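PDB 1O8P: putatuve endo-xylanase from Clostridium stercorarium, which carries a family 6 carbohydrate-binding module that probably anchors the xylan-degrading enzyme to xylan and related plant cell-wall polysaccharides. Local coordinates for residues 65-71 with 125-131; 112-117 with 138-143. All coordinates share one frame; numbering follows the deposited sequence.

Contact 1: residues 65-71 with 125-131; sequences YKNIDFG and TAGVKDI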
loop_
_atom_site.group_PDB
_atom_site.type_symbol
_atom_site.label_atom_id
_atom_site.label_comp_id
_atom_site.label_asym_id
_atom_site.label_seq_id
_atom_site.Cartn_x
_atom_site.Cartn_y
_atom_site.Cartn_z
ATOM N N TYR A 65 -2.213 7.785 -2.378
ATOM C CA TYR A 65 -2.959 8.080 -1.162
ATOM C C TYR A 65 -2.440 9.393 -0.631
ATOM O O TYR A 65 -1.355 9.470 -0.043
ATOM C CB TYR A 65 -2.757 6.951 -0.115
ATOM C CG TYR A 65 -3.091 5.613 -0.698
ATOM C CD1 TYR A 65 -2.157 4.921 -1.494
ATOM C CD2 TYR A 65 -4.343 5.039 -0.489
ATOM C CE1 TYR A 65 -2.464 3.701 -2.043
ATOM C CE2 TYR A 65 -4.659 3.808 -1.042
ATOM C CZ TYR A 65 -3.711 3.147 -1.821
ATOM O OH TYR A 65 -4.015 1.943 -2.411
ATOM N N LYS A 66 -3.244 10.432 -0.830
ATOM C CA LYS A 66 -2.865 11.792 -0.501
ATOM C C LYS A 66 -3.077 12.097 0.956
ATOM O O LYS A 66 -3.881 11.469 1.604
ATOM C CB LYS A 66 -3.682 12.763 -1.373
ATOM C CG LYS A 66 -3.261 12.771 -2.832
ATOM C CD LYS A 66 -4.034 13.848 -3.595
ATOM C CE LYS A 66 -3.105 14.979 -4.075
ATOM N NZ LYS A 66 -2.545 15.883 -2.967
ATOM N N ASN A 67 -2.327 13.047 1.494
ATOM C CA ASN A 67 -2.605 13.570 2.832
ATOM C C ASN A 67 -2.512 12.520 3.938
ATOM O O ASN A 67 -3.367 12.464 4.814
ATOM C CB ASN A 67 -3.969 14.315 2.856
ATOM C CG ASN A 67 -4.029 15.434 1.799
ATOM O OD1 ASN A 67 -4.936 15.488 0.935
ATOM N ND2 ASN A 67 -3.041 16.296 1.837
ATOM N N ILE A 68 -1.459 11.703 3.918
ATOM C CA ILE A 68 -1.208 10.836 5.086
ATOM C C ILE A 68 -0.397 11.605 6.156
ATOM O O ILE A 68 0.658 12.177 5.866
ATOM C CB ILE A 68 -0.509 9.522 4.670
ATOM C CG1 ILE A 68 -1.228 8.832 3.500
ATOM C CG2 ILE A 68 -0.286 8.600 5.852
ATOM C CD1 ILE A 68 -2.758 8.764 3.604
ATOM N N ASP A 69 -0.888 11.584 7.385
ATOM C CA ASP A 69 -0.244 12.263 8.485
ATOM C C ASP A 69 0.686 11.297 9.263
ATOM O O ASP A 69 0.211 10.400 9.960
ATOM C CB ASP A 69 -1.315 12.864 9.374
ATOM C CG ASP A 69 -0.744 13.653 10.491
ATOM O OD1 ASP A 69 0.493 13.765 10.561
ATOM O OD2 ASP A 69 -1.439 14.175 11.371
ATOM N N PHE A 70 2.011 11.465 9.081
ATOM C CA PHE A 70 3.077 10.596 9.679
ATOM C C PHE A 70 3.531 11.134 11.057
ATOM O O PHE A 70 4.395 10.561 11.732
ATOM C CB PHE A 70 4.305 10.482 8.725
ATOM C CG PHE A 70 4.088 9.527 7.534
ATOM C CD1 PHE A 70 3.325 9.916 6.424
ATOM C CD2 PHE A 70 4.633 8.238 7.537
ATOM C CE1 PHE A 70 3.104 9.051 5.356
ATOM C CE2 PHE A 70 4.438 7.368 6.448
ATOM C CZ PHE A 70 3.652 7.783 5.351
ATOM N N GLY A 71 2.987 12.277 11.460
ATOM C CA GLY A 71 3.293 12.832 12.760
ATOM C C GLY A 71 4.770 13.067 12.903
ATOM O O GLY A 71 5.394 13.621 12.014
ATOM N N THR A 125 9.989 8.980 7.955
ATOM C CA THR A 125 9.117 9.910 7.257
ATOM C C THR A 125 8.205 10.563 8.301
ATOM O O THR A 125 7.597 9.869 9.108
ATOM C CB THR A 125 8.270 9.066 6.258
ATOM O OG1 THR A 125 9.167 8.384 5.375
ATOM C CG2 THR A 125 7.363 9.921 5.335
ATOM N N ALA A 126 8.097 11.885 8.248
ATOM C CA ALA A 126 7.336 12.682 9.207
ATOM C C ALA A 126 6.443 13.708 8.485
ATOM O O ALA A 126 6.601 13.943 7.292
ATOM C CB ALA A 126 8.302 13.403 10.173
ATOM N N GLY A 127 5.485 14.267 9.209
ATOM C CA GLY A 127 4.543 15.275 8.696
ATOM C C GLY A 127 3.602 14.722 7.639
ATOM O O GLY A 127 3.442 13.512 7.507
ATOM N N VAL A 128 3.021 15.612 6.841
ATOM C CA VAL A 128 1.974 15.210 5.917
ATOM C C VAL A 128 2.518 14.945 4.527
ATOM O O VAL A 128 3.130 15.851 3.923
ATOM C CB VAL A 128 0.797 16.227 5.872
ATOM C CG1 VAL A 128 -0.303 15.705 4.909
ATOM C CG2 VAL A 128 0.226 16.399 7.289
ATOM N N LYS A 129 2.291 13.708 4.033
ATOM C CA LYS A 129 2.810 13.256 2.752
ATOM C C LYS A 129 1.765 12.574 1.873
ATOM O O LYS A 129 0.815 11.954 2.354
ATOM C CB LYS A 129 3.987 12.266 2.915
ATOM C CG LYS A 129 5.207 12.731 3.727
ATOM C CD LYS A 129 5.962 13.878 3.092
ATOM C CE LYS A 129 7.376 14.040 3.706
ATOM N NZ LYS A 129 7.364 15.110 4.822
ATOM N N ASP A 130 1.983 12.666 0.566
ATOM C CA ASP A 130 1.303 11.828 -0.397
ATOM C C ASP A 130 2.073 10.555 -0.612
ATOM O O ASP A 130 3.265 10.599 -0.932
ATOM C CB ASP A 130 1.140 12.550 -1.717
ATOM C CG ASP A 130 0.249 13.776 -1.597
ATOM O OD1 ASP A 130 -0.463 14.001 -0.571
ATOM O OD2 ASP A 130 0.249 14.606 -2.491
ATOM N N ILE A 131 1.388 9.423 -0.439
ATOM C CA ILE A 131 2.032 8.102 -0.549
ATOM C C ILE A 131 1.596 7.382 -1.818
ATOM O O ILE A 131 0.405 7.307 -2.151
ATOM C CB ILE A 131 1.761 7.189 0.703
ATOM C CG1 ILE A 131 2.431 7.773 1.940
ATOM C CG2 ILE A 131 2.362 5.745 0.498
ATOM C CD1 ILE A 131 4.013 7.714 1.902
#

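Contact 2: residues 112-117 with 138-143; sequences FDTYRD and PVNVDW. With CA (calcium ion), chain B.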
loop_
_atom_site.group_PDB
_atom_site.type_symbol
_atom_site.label_atom_id
_atom_site.label_comp_id
_atom_site.label_asym_id
_atom_site.label_seq_id
_atom_site.Cartn_x
_atom_site.Cartn_y
_atom_site.Cartn_z
ATOM N N PHE A 112 -4.753 -15.782 -4.228
ATOM C CA PHE A 112 -5.215 -14.403 -4.159
ATOM C C PHE A 112 -6.267 -14.118 -3.090
ATOM O O PHE A 112 -6.705 -12.979 -2.971
ATOM C CB PHE A 112 -5.676 -13.899 -5.525
ATOM C CG PHE A 112 -4.545 -13.600 -6.450
ATOM C CD1 PHE A 112 -3.759 -12.473 -6.254
ATOM C CD2 PHE A 112 -4.256 -14.462 -7.512
ATOM C CE1 PHE A 112 -2.702 -12.196 -7.112
ATOM C CE2 PHE A 112 -3.168 -14.200 -8.383
ATOM C CZ PHE A 112 -2.404 -13.068 -8.181
ATOM N N ASP A 113 -6.669 -15.132 -2.333
ATOM C CA ASP A 113 -7.600 -14.924 -1.215
ATOM C C ASP A 113 -7.056 -15.524 0.102
ATOM O O ASP A 113 -7.798 -15.825 1.026
ATOM C CB ASP A 113 -9.029 -15.396 -1.534
ATOM C CG ASP A 113 -10.073 -14.850 -0.525
ATOM O OD1 ASP A 113 -9.908 -13.701 -0.020
ATOM O OD2 ASP A 113 -11.093 -15.497 -0.173
ATOM N N THR A 114 -5.745 -15.669 0.164
ATOM C CA THR A 114 -5.070 -15.961 1.421
ATOM C C THR A 114 -4.212 -14.758 1.733
ATOM O O THR A 114 -3.180 -14.568 1.095
ATOM C CB THR A 114 -4.190 -17.252 1.235
ATOM O OG1 THR A 114 -5.013 -18.296 0.693
ATOM C CG2 THR A 114 -3.661 -17.785 2.587
ATOM N N TYR A 115 -4.654 -13.939 2.682
ATOM C CA TYR A 115 -3.952 -12.708 3.058
ATOM C C TYR A 115 -2.999 -12.924 4.207
ATOM O O TYR A 115 -3.287 -13.667 5.151
ATOM C CB TYR A 115 -4.939 -11.570 3.375
ATOM C CG TYR A 115 -5.646 -11.078 2.121
ATOM C CD1 TYR A 115 -6.728 -11.783 1.592
ATOM C CD2 TYR A 115 -5.184 -9.955 1.417
ATOM C CE1 TYR A 115 -7.350 -11.362 0.423
ATOM C CE2 TYR A 115 -5.819 -9.525 0.245
ATOM C CZ TYR A 115 -6.890 -10.227 -0.236
ATOM O OH TYR A 115 -7.545 -9.811 -1.380
ATOM N N ARG A 116 -1.853 -12.267 4.098
ATOM C CA ARG A 116 -0.834 -12.267 5.128
ATOM C C ARG A 116 -0.349 -10.829 5.322
ATOM O O ARG A 116 -0.396 -10.013 4.383
ATOM C CB ARG A 116 0.351 -13.167 4.722
ATOM C CG ARG A 116 0.052 -14.677 4.765
ATOM C CD ARG A 116 -0.784 -15.153 5.972
ATOM N NE ARG A 116 -1.033 -16.591 5.907
ATOM C CZ ARG A 116 -2.231 -17.175 5.986
ATOM N NH1 ARG A 116 -3.340 -16.451 6.152
ATOM N NH2 ARG A 116 -2.315 -18.501 5.903
ATOM N N ASP A 117 0.109 -10.533 6.538
ATOM C CA ASP A 117 0.692 -9.219 6.855
ATOM C C ASP A 117 2.168 -9.267 6.540
ATOM O O ASP A 117 2.880 -10.130 7.066
ATOM C CB ASP A 117 0.507 -8.881 8.314
ATOM C CG ASP A 117 -0.904 -8.566 8.644
ATOM O OD1 ASP A 117 -1.778 -8.626 7.751
ATOM O OD2 ASP A 117 -1.240 -8.232 9.788
ATOM N N PRO A 138 1.368 -8.929 -10.138
ATOM C CA PRO A 138 0.052 -9.217 -9.523
ATOM C C PRO A 138 0.113 -9.410 -7.981
ATOM O O PRO A 138 0.950 -10.175 -7.463
ATOM C CB PRO A 138 -0.395 -10.514 -10.232
ATOM C CG PRO A 138 0.477 -10.608 -11.513
ATOM C CD PRO A 138 1.714 -9.842 -11.243
ATOM N N VAL A 139 -0.751 -8.695 -7.269
ATOM C CA VAL A 139 -0.875 -8.787 -5.818
ATOM C C VAL A 139 -2.252 -8.182 -5.446
ATOM O O VAL A 139 -2.748 -7.293 -6.123
ATOM C CB VAL A 139 0.307 -8.044 -5.065
ATOM C CG1 VAL A 139 0.301 -6.507 -5.371
ATOM C CG2 VAL A 139 0.331 -8.352 -3.499
ATOM N N ASN A 140 -2.889 -8.716 -4.417
ATOM C CA ASN A 140 -4.067 -8.057 -3.835
ATOM C C ASN A 140 -3.694 -7.376 -2.526
ATOM O O ASN A 140 -2.940 -7.920 -1.742
ATOM C CB ASN A 140 -5.190 -9.049 -3.592
ATOM C CG ASN A 140 -5.843 -9.546 -4.885
ATOM O OD1 ASN A 140 -6.784 -10.302 -4.823
ATOM N ND2 ASN A 140 -5.364 -9.110 -6.044
ATOM N N VAL A 141 -4.222 -6.167 -2.310
ATOM C CA VAL A 141 -3.896 -5.386 -1.140
ATOM C C VAL A 141 -5.192 -4.981 -0.450
ATOM O O VAL A 141 -6.030 -4.303 -1.043
ATOM C CB VAL A 141 -3.061 -4.140 -1.462
ATOM C CG1 VAL A 141 -2.464 -3.544 -0.142
ATOM C CG2 VAL A 141 -1.938 -4.450 -2.512
ATOM N N ASP A 142 -5.349 -5.440 0.793
ATOM C CA ASP A 142 -6.520 -5.131 1.608
ATOM C C ASP A 142 -6.262 -3.745 2.218
ATOM O O ASP A 142 -7.019 -2.822 1.984
ATOM C CB ASP A 142 -6.686 -6.214 2.683
ATOM C CG ASP A 142 -7.885 -6.018 3.538
ATOM O OD1 ASP A 142 -8.636 -5.006 3.394
ATOM O OD2 ASP A 142 -8.147 -6.843 4.420
ATOM N N TRP A 143 -5.160 -3.607 2.960
ATOM C CA TRP A 143 -4.812 -2.342 3.597
ATOM C C TRP A 143 -3.338 -2.299 3.848
ATOM O O TRP A 143 -2.641 -3.319 3.690
ATOM C CB TRP A 143 -5.584 -2.104 4.920
ATOM C CG TRP A 143 -5.603 -3.240 5.896
ATOM C CD1 TRP A 143 -6.685 -4.054 6.193
ATOM C CD2 TRP A 143 -4.531 -3.678 6.762
ATOM N NE1 TRP A 143 -6.345 -4.963 7.171
ATOM C CE2 TRP A 143 -5.034 -4.766 7.537
ATOM C CE3 TRP A 143 -3.205 -3.258 6.974
ATOM C CZ2 TRP A 143 -4.238 -5.457 8.492
ATOM C CZ3 TRP A 143 -2.402 -3.945 7.900
ATOM C CH2 TRP A 143 -2.924 -5.027 8.663
HETATM CA CA CA B . -9.495 -3.025 2.369
HETATM O O HOH W 1 -11.764 -3.139 3.301
#

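Contact 1: residues 65-71 with 125-131
The F70 ring has T125 over one face and I131 at its CZ end, and this is the tightly packed side of the contact. T125 CG2 sits 3.9 Å from the F70 ring centroid and only 10° off its normal, a CH-pi contact. That methyl is placed by a first torsion of -59°, which sets CG2 anti to the backbone N and turns OG1 away to the carbonyl of S123. At the far end of the ring, F70 CZ lies 3.5 Å from I131 CD1, and I131 CG1 comes to the edge within the ring plane. I68 crosses I131 at about a right angle on the same buried sheet face, and F146 meets the F70 ring from the other sheet.

Strands 65-69 and 128-131 run antiparallel. Y65 with I131 and I68 with K129 are hydrogen-bonded pairs, but the register slips by one residue between them, a beta bulge in which N67 takes a positive phi. The additional backbone N-H is gripped by a side chain: N67 N donates to D130 OD1 at 2.9 Å, on the anti side of the carboxylate. Beyond the bulge, F70 N bonds to G127 O and G127 N to G71 O, while D69 OD1 accepts from G71 N at 3.0 Å in an Asx turn and D69 OD2 is bonded to V19 N.

The solvent side is looser. K66 lies alongside D130, its chain bent so that NZ reaches D130 OD2 at 3.1 Å, on the syn side but 35° out of plane; V128 CG1 merely rests against N67 CA at 3.8 Å.

D130 therefore spends one oxygen on the bulge and the other on a surface salt bridge, and the lysine would be expected to keep this carboxylate ionised.

Contact 2: residues 112-117 with 138-143
Apolar and ring contacts carry most of this junction, with F112 and Y115 on one segment reaching N140 and P138 on the other. The F112 ring meets P138 edge-on: CB of P138 lies near the ring plane, 3.8 Å from F112 CZ. Further along the same side of the ring, F112 CD1 stands 3.7 Å from N140 ND2; the two side chains cross at about a right angle, with ring and amide planes 39° apart. Y115 is held more deeply, its side chain directed at strand 140-143, and Y115 OH comes 3.3 Å from N140 CB. N140 is thus touched by both aromatic side chains, F112 at its amide and Y115 at its CB.

Polar contacts are mostly internal to each segment. N140 ND2 donates to V139 O at 3.2 Å, nearly straight at 174° and within the amide plane, although it approaches from above the carbonyl plane. The bond fixes the amide's rotation and leaves N140 OD1 facing F112 O, two acceptors that cannot bond each other. D117 OD2 approaches W143 CH2 obliquely, 3.8 Å away.

Metal coordination lies along 140-143 itself. D142 grips the calcium ion twice, through OD1 at 2.4 Å and its own carbonyl O at 2.5 Å. Its CG, anti to the backbone N (chi1 -178°), lies beside the carbonyl carbon, which lets OD1 and the backbone O reach the same ion. D142 OD2 forms a salt bridge to R80, which steadies the carboxylate, and Q30, E32, S52 and a water complete the site.

The arrangement belongs to the beta-sandwich of family 6 carbohydrate-binding modules, joining a loop leading into edge strand 116-125 to strand 140-147, which supplies D142 to the calcium site.

Contacts 1 and 2 lie on opposite sides of the chain's centre, their centres 23 Å apart, and neither touches the other. Consecutive strands connect them: 116-125 begins within 112-117 and ends at T125 of contact 1, 128-135 follows, and 140-147 starts in contact 2. Both are partly buried, but contact 1 buries 645 Å² against 353 Å² because its strands are direct neighbours in one sheet, joined by backbone bonds. In contact 2 strand 74-82 lies between the two strands, so side chains must bridge the gap. Charge also differs in its use: contact 1 spends it on a solvent-facing salt bridge, contact 2 on a buried aspartate that binds calcium.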